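Local coordinates for MIP07328p (Drosophila melanogaster, PDB 6FKK), which probably serves, through the extracellular Sema and plexin-repeat domains held in this piece, as a chemorepellent axon guidance cue that binds semaphorin receptors, at residues A[410-415]-A[444-449]; A[375-380]-A[433-438]; A[230-235]-A[245-250]. All blocks are in the same frame, centred on the assembly; numbering follows the deposited sequence.

Interaction 1 of 3, residues A[410-415]-A[444-449]; sequences TDDGKV and LPLGTP
This contact lies in the beta-propeller of the Sema domain. Residues 410-413 turn the chain between strands 402-410 and 414-423 of one blade. Residues 444-449 run from the outermost strand of that blade, 432-442, towards strand 452-456 of the next. The tight part centres on Gly-413, which is buried. Leu-444 N gives a nearly straight hydrogen bond to Gly-413 O, 3.2 Å long, in the carbonyl plane on a lone pair. Gly-413 has a positive phi of 105°, a backbone shape that calls for glycine, and a CB there would point at the second segment. Inside the turn, Thr-410 OG1 accepts a bond from Lys-414 N (3.0 Å) and weaker ones from Asp-412 N and Gly-413 N. The ring of Pro-449 rests on the turn, with its CB 3.6 Å from Asp-411 CA. The carboxylate of Asp-411 is used outside this contact: OD1 is hydrogen-bonded to Arg-385 N.

The solvent side is looser. Leu-446 is exposed and lies alongside Asp-412, both side chains pointing the same way. Asp-412 CG is anti to the backbone N (chi1 -164°), and OD2 forms a 3.4 Å salt bridge with Lys-414 NZ. The ammonium has further partners in Gln-442 OE1 and Thr-11 OG1. An alanine in place of Asp-412 would remove this carboxylate and would probably leave the Lys-414 ammonium less firmly held and Leu-446 less well flanked. At the far end, Pro-445 O accepts two bonds from one residue, from Thr-448 OG1 at 2.9 Å and from Thr-448 N at 3.0 Å.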
loop_
_atom_site.group_PDB
_atom_site.type_symbol
_atom_site.label_atom_id
_atom_site.label_comp_id
_atom_site.label_asym_id
_atom_site.label_seq_id
_atom_site.Cartn_x
_atom_site.Cartn_y
_atom_site.Cartn_z
ATOM N N THR A 410 4.838 -12.726 0.819
ATOM C CA THR A 410 4.151 -13.468 1.866
ATOM C C THR A 410 4.879 -13.303 3.195
ATOM O O THR A 410 6.023 -12.845 3.257
ATOM C CB THR A 410 4.049 -14.959 1.514
ATOM O OG1 THR A 410 5.347 -15.564 1.602
ATOM C CG2 THR A 410 3.514 -15.139 0.104
ATOM N N ASP A 411 4.190 -13.688 4.273
ATOM C CA ASP A 411 4.842 -13.819 5.571
ATOM C C ASP A 411 5.788 -15.010 5.615
ATOM O O ASP A 411 6.562 -15.138 6.571
ATOM C CB ASP A 411 3.794 -13.933 6.684
ATOM C CG ASP A 411 2.824 -15.084 6.467
ATOM O OD1 ASP A 411 3.000 -15.853 5.499
ATOM O OD2 ASP A 411 1.877 -15.219 7.269
ATOM N N ASP A 412 5.733 -15.878 4.605
ATOM C CA ASP A 412 6.646 -17.006 4.486
ATOM C C ASP A 412 7.999 -16.578 3.929
ATOM O O ASP A 412 9.016 -17.218 4.214
ATOM C CB ASP A 412 6.006 -18.077 3.594
ATOM C CG ASP A 412 6.674 -19.432 3.715
ATOM O OD1 ASP A 412 7.683 -19.551 4.435
ATOM O OD2 ASP A 412 6.179 -20.390 3.087
ATOM N N GLY A 413 8.035 -15.494 3.159
ATOM C CA GLY A 413 9.234 -15.074 2.468
ATOM C C GLY A 413 9.234 -15.340 0.978
ATOM O O GLY A 413 10.282 -15.185 0.339
ATOM N N LYS A 414 8.102 -15.735 0.406
ATOM C CA LYS A 414 8.005 -16.024 -1.015
ATOM C C LYS A 414 7.521 -14.799 -1.778
ATOM O O LYS A 414 6.909 -13.886 -1.220
ATOM C CB LYS A 414 7.058 -17.199 -1.269
ATOM C CG LYS A 414 7.341 -18.442 -0.439
ATOM C CD LYS A 414 6.567 -19.641 -0.970
ATOM C CE LYS A 414 6.622 -20.814 -0.005
ATOM N NZ LYS A 414 8.018 -21.154 0.386
ATOM N N VAL A 415 7.800 -14.794 -3.079
ATOM C CA VAL A 415 7.368 -13.733 -3.980
ATOM C C VAL A 415 6.657 -14.376 -5.161
ATOM O O VAL A 415 7.159 -15.345 -5.740
ATOM C CB VAL A 415 8.551 -12.872 -4.459
ATOM C CG1 VAL A 415 8.097 -11.897 -5.535
ATOM C CG2 VAL A 415 9.175 -12.131 -3.285
ATOM N N LEU A 444 13.418 -14.797 0.858
ATOM C CA LEU A 444 13.963 -14.649 2.199
ATOM C C LEU A 444 14.083 -16.011 2.864
ATOM O O LEU A 444 13.554 -17.009 2.366
ATOM C CB LEU A 444 13.066 -13.718 3.011
ATOM C CG LEU A 444 12.914 -12.281 2.513
ATOM C CD1 LEU A 444 12.129 -11.452 3.519
ATOM C CD2 LEU A 444 14.275 -11.662 2.247
ATOM N N PRO A 445 14.802 -16.097 3.986
ATOM C CA PRO A 445 14.767 -17.328 4.784
ATOM C C PRO A 445 13.333 -17.722 5.113
ATOM O O PRO A 445 12.467 -16.871 5.319
ATOM C CB PRO A 445 15.557 -16.954 6.042
ATOM C CG PRO A 445 16.529 -15.939 5.560
ATOM C CD PRO A 445 15.816 -15.150 4.489
ATOM N N LEU A 446 13.098 -19.037 5.171
ATOM C CA LEU A 446 11.741 -19.581 5.207
ATOM C C LEU A 446 10.881 -18.994 6.323
ATOM O O LEU A 446 9.649 -19.050 6.235
ATOM C CB LEU A 446 11.798 -21.105 5.348
ATOM C CG LEU A 446 10.497 -21.872 5.094
ATOM C CD1 LEU A 446 10.107 -21.815 3.624
ATOM C CD2 LEU A 446 10.614 -23.310 5.569
ATOM N N GLY A 447 11.485 -18.429 7.361
ATOM C CA GLY A 447 10.699 -17.874 8.445
ATOM C C GLY A 447 10.366 -16.404 8.289
ATOM O O GLY A 447 9.263 -15.969 8.637
ATOM N N THR A 448 11.308 -15.632 7.752
ATOM C CA THR A 448 11.190 -14.181 7.770
ATOM C C THR A 448 10.048 -13.710 6.868
ATOM O O THR A 448 9.899 -14.199 5.743
ATOM C CB THR A 448 12.502 -13.533 7.328
ATOM O OG1 THR A 448 12.953 -14.147 6.116
ATOM C CG2 THR A 448 13.570 -13.701 8.402
ATOM N N PRO A 449 9.226 -12.774 7.336
ATOM C CA PRO A 449 8.145 -12.232 6.510
ATOM C C PRO A 449 8.593 -11.029 5.689
ATOM O O PRO A 449 9.572 -10.348 6.002
ATOM C CB PRO A 449 7.088 -11.811 7.546
ATOM C CG PRO A 449 7.615 -12.275 8.897
ATOM C CD PRO A 449 9.094 -12.360 8.738
#

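Interaction 2 of 3, residues A[375-380]-A[433-438]; sequences PLLTKV and LKTVVI
Thr-435 carries the polar part of this contact. Its CA-CB bond points toward segment 375-380, and CB stands 3.8 Å from Leu-376 O. The side chain then forks. OG1 lies anti to the carbonyl carbon (chi1 -60°) and donates a hydrogen bond of 2.7 Å to Leu-376 O. The hydroxyl approaches from above the carbonyl plane, 32° out of it, and so is not on a lone pair. The same oxygen also accepts from Asn-420 ND2 of strand 414-423, so two donors grip it. The other branch, CG2, lies anti to the backbone N, 3.6 Å from Leu-376 O. It also touches Leu-377 CD1 at 3.8 Å; the side chains of Thr-435 and Leu-377 cross at about a right angle.

The partners belong to neighbouring blades of the Sema beta-propeller. Strand 377-380 is the last strand of one blade and pairs with strand 298-305. There, Leu-376 and Leu-377 both face Val-301 in a classic beta bulge. Strand 432-442 is the outermost strand of the following blade.

Beside this bond the contact is apolar. Leu-433 reaches over with CG anti to its backbone N, and its CD2 touches Leu-376 CD2 at 4.0 Å, the two chains crossing obliquely. Leu-376 also packs on Ile-406 of strand 402-410, while Leu-433 lies against His-372 and Asn-420.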
loop_
_atom_site.group_PDB
_atom_site.type_symbol
_atom_site.label_atom_id
_atom_site.label_comp_id
_atom_site.label_asym_id
_atom_site.label_seq_id
_atom_site.Cartn_x
_atom_site.Cartn_y
_atom_site.Cartn_z
ATOM N N PRO A 375 -11.338 -10.883 -7.116
ATOM C CA PRO A 375 -9.899 -10.752 -6.872
ATOM C C PRO A 375 -9.083 -11.168 -8.085
ATOM O O PRO A 375 -9.447 -12.080 -8.832
ATOM C CB PRO A 375 -9.650 -11.694 -5.689
ATOM C CG PRO A 375 -10.974 -11.847 -5.034
ATOM C CD PRO A 375 -11.978 -11.783 -6.139
ATOM N N LEU A 376 -7.961 -10.472 -8.277
ATOM C CA LEU A 376 -7.026 -10.843 -9.330
ATOM C C LEU A 376 -6.235 -12.095 -8.975
ATOM O O LEU A 376 -5.701 -12.754 -9.874
ATOM C CB LEU A 376 -6.073 -9.682 -9.608
ATOM C CG LEU A 376 -6.741 -8.362 -9.989
ATOM C CD1 LEU A 376 -5.696 -7.282 -10.204
ATOM C CD2 LEU A 376 -7.590 -8.545 -11.234
ATOM N N LEU A 377 -6.152 -12.432 -7.691
ATOM C CA LEU A 377 -5.470 -13.634 -7.231
ATOM C C LEU A 377 -6.022 -13.987 -5.860
ATOM O O LEU A 377 -6.164 -13.104 -5.011
ATOM C CB LEU A 377 -3.953 -13.423 -7.155
ATOM C CG LEU A 377 -3.121 -14.565 -6.566
ATOM C CD1 LEU A 377 -3.056 -15.732 -7.528
ATOM C CD2 LEU A 377 -1.724 -14.092 -6.218
ATOM N N THR A 378 -6.340 -15.261 -5.649
ATOM C CA THR A 378 -6.780 -15.744 -4.349
ATOM C C THR A 378 -5.838 -16.834 -3.860
ATOM O O THR A 378 -5.311 -17.623 -4.652
ATOM C CB THR A 378 -8.217 -16.285 -4.396
ATOM O OG1 THR A 378 -8.274 -17.434 -5.248
ATOM C CG2 THR A 378 -9.170 -15.225 -4.920
ATOM N N LYS A 379 -5.622 -16.864 -2.546
ATOM C CA LYS A 379 -4.802 -17.886 -1.895
ATOM C C LYS A 379 -5.546 -18.335 -0.642
ATOM O O LYS A 379 -5.522 -17.640 0.377
ATOM C CB LYS A 379 -3.412 -17.358 -1.558
ATOM C CG LYS A 379 -2.416 -17.428 -2.702
ATOM C CD LYS A 379 -1.034 -16.977 -2.251
ATOM C CE LYS A 379 0.052 -17.519 -3.166
ATOM N NZ LYS A 379 0.086 -19.010 -3.146
ATOM N N VAL A 380 -6.200 -19.493 -0.715
ATOM C CA VAL A 380 -7.071 -19.976 0.348
ATOM C C VAL A 380 -6.576 -21.333 0.827
ATOM O O VAL A 380 -6.111 -22.154 0.026
ATOM C CB VAL A 380 -8.538 -20.059 -0.125
ATOM C CG1 VAL A 380 -9.457 -20.400 1.032
ATOM C CG2 VAL A 380 -8.956 -18.747 -0.765
ATOM N N LEU A 433 -12.003 -14.258 -16.315
ATOM C CA LEU A 433 -10.715 -13.695 -15.930
ATOM C C LEU A 433 -9.848 -14.806 -15.357
ATOM O O LEU A 433 -10.240 -15.464 -14.387
ATOM C CB LEU A 433 -10.898 -12.578 -14.903
ATOM C CG LEU A 433 -9.654 -12.130 -14.132
ATOM C CD1 LEU A 433 -8.685 -11.395 -15.045
ATOM C CD2 LEU A 433 -10.045 -11.263 -12.948
ATOM N N LYS A 434 -8.676 -15.016 -15.950
ATOM C CA LYS A 434 -7.750 -16.028 -15.469
ATOM C C LYS A 434 -6.468 -15.370 -14.973
ATOM O O LYS A 434 -6.156 -14.226 -15.314
ATOM C CB LYS A 434 -7.435 -17.070 -16.552
ATOM C CG LYS A 434 -6.678 -16.555 -17.763
ATOM C CD LYS A 434 -6.422 -17.704 -18.733
ATOM C CE LYS A 434 -5.575 -17.284 -19.925
ATOM N NZ LYS A 434 -5.299 -18.439 -20.830
ATOM N N THR A 435 -5.733 -16.112 -14.148
ATOM C CA THR A 435 -4.532 -15.618 -13.482
ATOM C C THR A 435 -3.337 -16.425 -13.971
ATOM O O THR A 435 -3.212 -17.612 -13.654
ATOM C CB THR A 435 -4.674 -15.716 -11.962
ATOM O OG1 THR A 435 -5.801 -14.941 -11.533
ATOM C CG2 THR A 435 -3.418 -15.202 -11.273
ATOM N N VAL A 436 -2.463 -15.779 -14.740
ATOM C CA VAL A 436 -1.261 -16.416 -15.264
ATOM C C VAL A 436 -0.154 -16.202 -14.237
ATOM O O VAL A 436 0.428 -15.120 -14.150
ATOM C CB VAL A 436 -0.875 -15.859 -16.636
ATOM C CG1 VAL A 436 0.368 -16.565 -17.165
ATOM C CG2 VAL A 436 -2.035 -15.994 -17.612
ATOM N N VAL A 437 0.135 -17.237 -13.454
ATOM C CA VAL A 437 1.191 -17.163 -12.451
ATOM C C VAL A 437 2.535 -17.343 -13.143
ATOM O O VAL A 437 2.803 -18.389 -13.741
ATOM C CB VAL A 437 0.988 -18.218 -11.355
ATOM C CG1 VAL A 437 2.193 -18.253 -10.427
ATOM C CG2 VAL A 437 -0.282 -17.926 -10.575
ATOM N N ILE A 438 3.385 -16.321 -13.061
ATOM C CA ILE A 438 4.692 -16.386 -13.707
ATOM C C ILE A 438 5.656 -17.238 -12.891
ATOM O O ILE A 438 6.268 -18.177 -13.412
ATOM C CB ILE A 438 5.243 -14.969 -13.935
ATOM C CG1 ILE A 438 4.316 -14.186 -14.864
ATOM C CG2 ILE A 438 6.650 -15.027 -14.504
ATOM C CD1 ILE A 438 4.717 -12.743 -15.040
#

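Interaction 3 of 3, residues A[230-235]-A[245-250]; sequences ARVCKN and KSWTSF
One hydrogen bond joins the two segments. Cys-233 N donates to Ser-249 OG at 2.8 Å, with a nearly straight N-H...O angle of 170°. Ser-249 OG sits in the crowded position between its backbone N and carbonyl carbon (chi1 63°), which turns it towards the strand. The hydroxyl is also hydrogen-bonded to Asp-236 OD2, so it bridges a backbone amide and a carboxylate. Phe-250 CA lies 3.5 Å from Arg-231 O in a C-H...O contact.

The aromatic contacts gather round Val-232. Its CG1 makes a CH-pi contact over the face of Trp-247, 3.9 Å from the centroid of the six-membered ring and 13° off the ring normal. Val-232 CB lies over the same ring, and CG2 approaches Trp-247 CH2. At the ring edge, near its plane, lies Cys-233 O. The far end of the indole is held too, because Trp-247 NE1 is hydrogen-bonded to Ile-177 O.

These residues lie in a blade of the Sema beta-propeller. Strand 225-233 and strand 251-259 are antiparallel neighbours there, and segment 245-250 brings the chain back from the loop that connects them.

Two further apolar contacts involve Phe-250. Val-232 CG1 meets the edge of its ring at CD1, 3.9 Å away. Ala-230 CB stands 3.9 Å from Phe-250 CE1.

The covalent link is a disulfide from Cys-233 to Cys-343. It ties the end of the strand to the long insertion between strands 298-305 and 377-380. Within the contact, Cys-233 SG packs against Ser-249 CB at 3.6 Å.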
loop_
_atom_site.group_PDB
_atom_site.type_symbol
_atom_site.label_atom_id
_atom_site.label_comp_id
_atom_site.label_asym_id
_atom_site.label_seq_id
_atom_site.Cartn_x
_atom_site.Cartn_y
_atom_site.Cartn_z
ATOM N N ALA A 230 -10.790 6.387 3.030
ATOM C CA ALA A 230 -11.288 7.663 3.514
ATOM C C ALA A 230 -10.565 8.792 2.795
ATOM O O ALA A 230 -9.458 8.616 2.281
ATOM C CB ALA A 230 -11.110 7.795 5.032
ATOM N N ARG A 231 -11.204 9.960 2.754
ATOM C CA ARG A 231 -10.641 11.099 2.044
ATOM C C ARG A 231 -10.893 12.378 2.829
ATOM O O ARG A 231 -11.818 12.468 3.640
ATOM C CB ARG A 231 -11.216 11.230 0.626
ATOM C CG ARG A 231 -12.511 12.017 0.529
ATOM C CD ARG A 231 -12.971 12.104 -0.915
ATOM N NE ARG A 231 -14.142 12.960 -1.075
ATOM C CZ ARG A 231 -14.761 13.162 -2.234
ATOM N NH1 ARG A 231 -14.317 12.566 -3.332
ATOM N NH2 ARG A 231 -15.821 13.956 -2.297
ATOM N N VAL A 232 -10.037 13.368 2.577
ATOM C CA VAL A 232 -10.169 14.705 3.139
ATOM C C VAL A 232 -9.811 15.713 2.056
ATOM O O VAL A 232 -8.983 15.443 1.181
ATOM C CB VAL A 232 -9.276 14.912 4.384
ATOM C CG1 VAL A 232 -9.777 14.083 5.553
ATOM C CG2 VAL A 232 -7.832 14.565 4.063
ATOM N N CYS A 233 -10.450 16.879 2.109
ATOM C CA CYS A 233 -10.092 17.973 1.215
ATOM C C CYS A 233 -8.838 18.660 1.736
ATOM O O CYS A 233 -8.732 18.951 2.932
ATOM C CB CYS A 233 -11.233 18.984 1.099
ATOM S SG CYS A 233 -12.709 18.410 0.220
ATOM N N LYS A 234 -7.886 18.919 0.840
ATOM C CA LYS A 234 -6.654 19.573 1.265
ATOM C C LYS A 234 -6.892 21.032 1.633
ATOM O O LYS A 234 -6.224 21.561 2.528
ATOM C CB LYS A 234 -5.592 19.460 0.171
ATOM C CG LYS A 234 -5.222 18.028 -0.185
ATOM C CD LYS A 234 -4.000 17.963 -1.091
ATOM C CE LYS A 234 -4.265 18.604 -2.442
ATOM N NZ LYS A 234 -3.170 18.338 -3.417
ATOM N N ASN A 235 -7.843 21.692 0.968
ATOM C CA ASN A 235 -8.167 23.085 1.242
ATOM C C ASN A 235 -9.105 23.253 2.432
ATOM O O ASN A 235 -9.698 24.329 2.593
ATOM C CB ASN A 235 -8.779 23.735 -0.002
ATOM C CG ASN A 235 -10.176 23.226 -0.300
ATOM O OD1 ASN A 235 -10.525 22.093 0.038
ATOM N ND2 ASN A 235 -10.986 24.063 -0.940
ATOM N N LYS A 245 -11.217 23.088 14.734
ATOM C CA LYS A 245 -10.093 22.168 14.839
ATOM C C LYS A 245 -10.411 20.783 14.290
ATOM O O LYS A 245 -9.613 19.858 14.471
ATOM C CB LYS A 245 -9.632 22.053 16.293
ATOM C CG LYS A 245 -8.973 23.302 16.847
ATOM C CD LYS A 245 -8.427 23.043 18.243
ATOM C CE LYS A 245 -7.694 24.256 18.792
ATOM N NZ LYS A 245 -7.097 23.981 20.128
ATOM N N SER A 246 -11.551 20.617 13.626
ATOM C CA SER A 246 -11.975 19.329 13.104
ATOM C C SER A 246 -12.229 19.426 11.606
ATOM O O SER A 246 -12.524 20.502 11.079
ATOM C CB SER A 246 -13.240 18.830 13.818
ATOM O OG SER A 246 -14.241 19.833 13.847
ATOM N N TRP A 247 -12.105 18.290 10.923
ATOM C CA TRP A 247 -12.368 18.254 9.494
ATOM C C TRP A 247 -13.837 18.545 9.212
ATOM O O TRP A 247 -14.722 18.247 10.018
ATOM C CB TRP A 247 -12.008 16.888 8.908
ATOM C CG TRP A 247 -10.572 16.482 9.051
ATOM C CD1 TRP A 247 -10.044 15.658 10.004
ATOM C CD2 TRP A 247 -9.484 16.857 8.199
ATOM N NE1 TRP A 247 -8.693 15.503 9.800
ATOM C CE2 TRP A 247 -8.326 16.229 8.698
ATOM C CE3 TRP A 247 -9.377 17.665 7.062
ATOM C CZ2 TRP A 247 -7.077 16.387 8.104
ATOM C CZ3 TRP A 247 -8.136 17.819 6.474
ATOM C CH2 TRP A 247 -7.003 17.184 6.994
ATOM N N THR A 248 -14.090 19.143 8.050
ATOM C CA THR A 248 -15.438 19.293 7.518
ATOM C C THR A 248 -15.623 18.504 6.232
ATOM O O THR A 248 -16.647 18.656 5.559
ATOM C CB THR A 248 -15.761 20.767 7.276
ATOM O OG1 THR A 248 -14.836 21.309 6.324
ATOM C CG2 THR A 248 -15.660 21.546 8.573
ATOM N N SER A 249 -14.653 17.657 5.881
ATOM C CA SER A 249 -14.696 16.923 4.623
ATOM C C SER A 249 -14.297 15.462 4.793
ATOM O O SER A 249 -13.915 14.818 3.810
ATOM C CB SER A 249 -13.781 17.582 3.589
ATOM O OG SER A 249 -12.432 17.543 4.019
ATOM N N PHE A 250 -14.366 14.921 6.007
ATOM C CA PHE A 250 -13.965 13.540 6.240
ATOM C C PHE A 250 -15.102 12.600 5.862
ATOM O O PHE A 250 -16.176 12.634 6.473
ATOM C CB PHE A 250 -13.559 13.328 7.698
ATOM C CG PHE A 250 -13.108 11.924 8.000
ATOM C CD1 PHE A 250 -11.800 11.535 7.758
ATOM C CD2 PHE A 250 -13.988 10.994 8.528
ATOM C CE1 PHE A 250 -11.380 10.245 8.036
ATOM C CE2 PHE A 250 -13.574 9.703 8.807
ATOM C CZ PHE A 250 -12.267 9.330 8.561
#

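From the N terminus, interaction 3 comes first. It closes the short loop between 230-235 and 245-250, within the blade that contains strands 225-233 and 251-259. The chain then builds the next blade, whose last strand opens interaction 2 at 375-380. Before that contact closes, 410-415 opens interaction 1. Segment 433-438 then closes interaction 2, and 444-449 closes interaction 1, so these two cross. They share the sheet of strands 414-423 and 432-442, and their centres are about 19 Å apart. Interaction 2 ties this sheet to the preceding blade. Interaction 1 joins a turn of this sheet to the connection that leaves it for the blade of strand 452-456. Interaction 3 lies across the chain's centre from both.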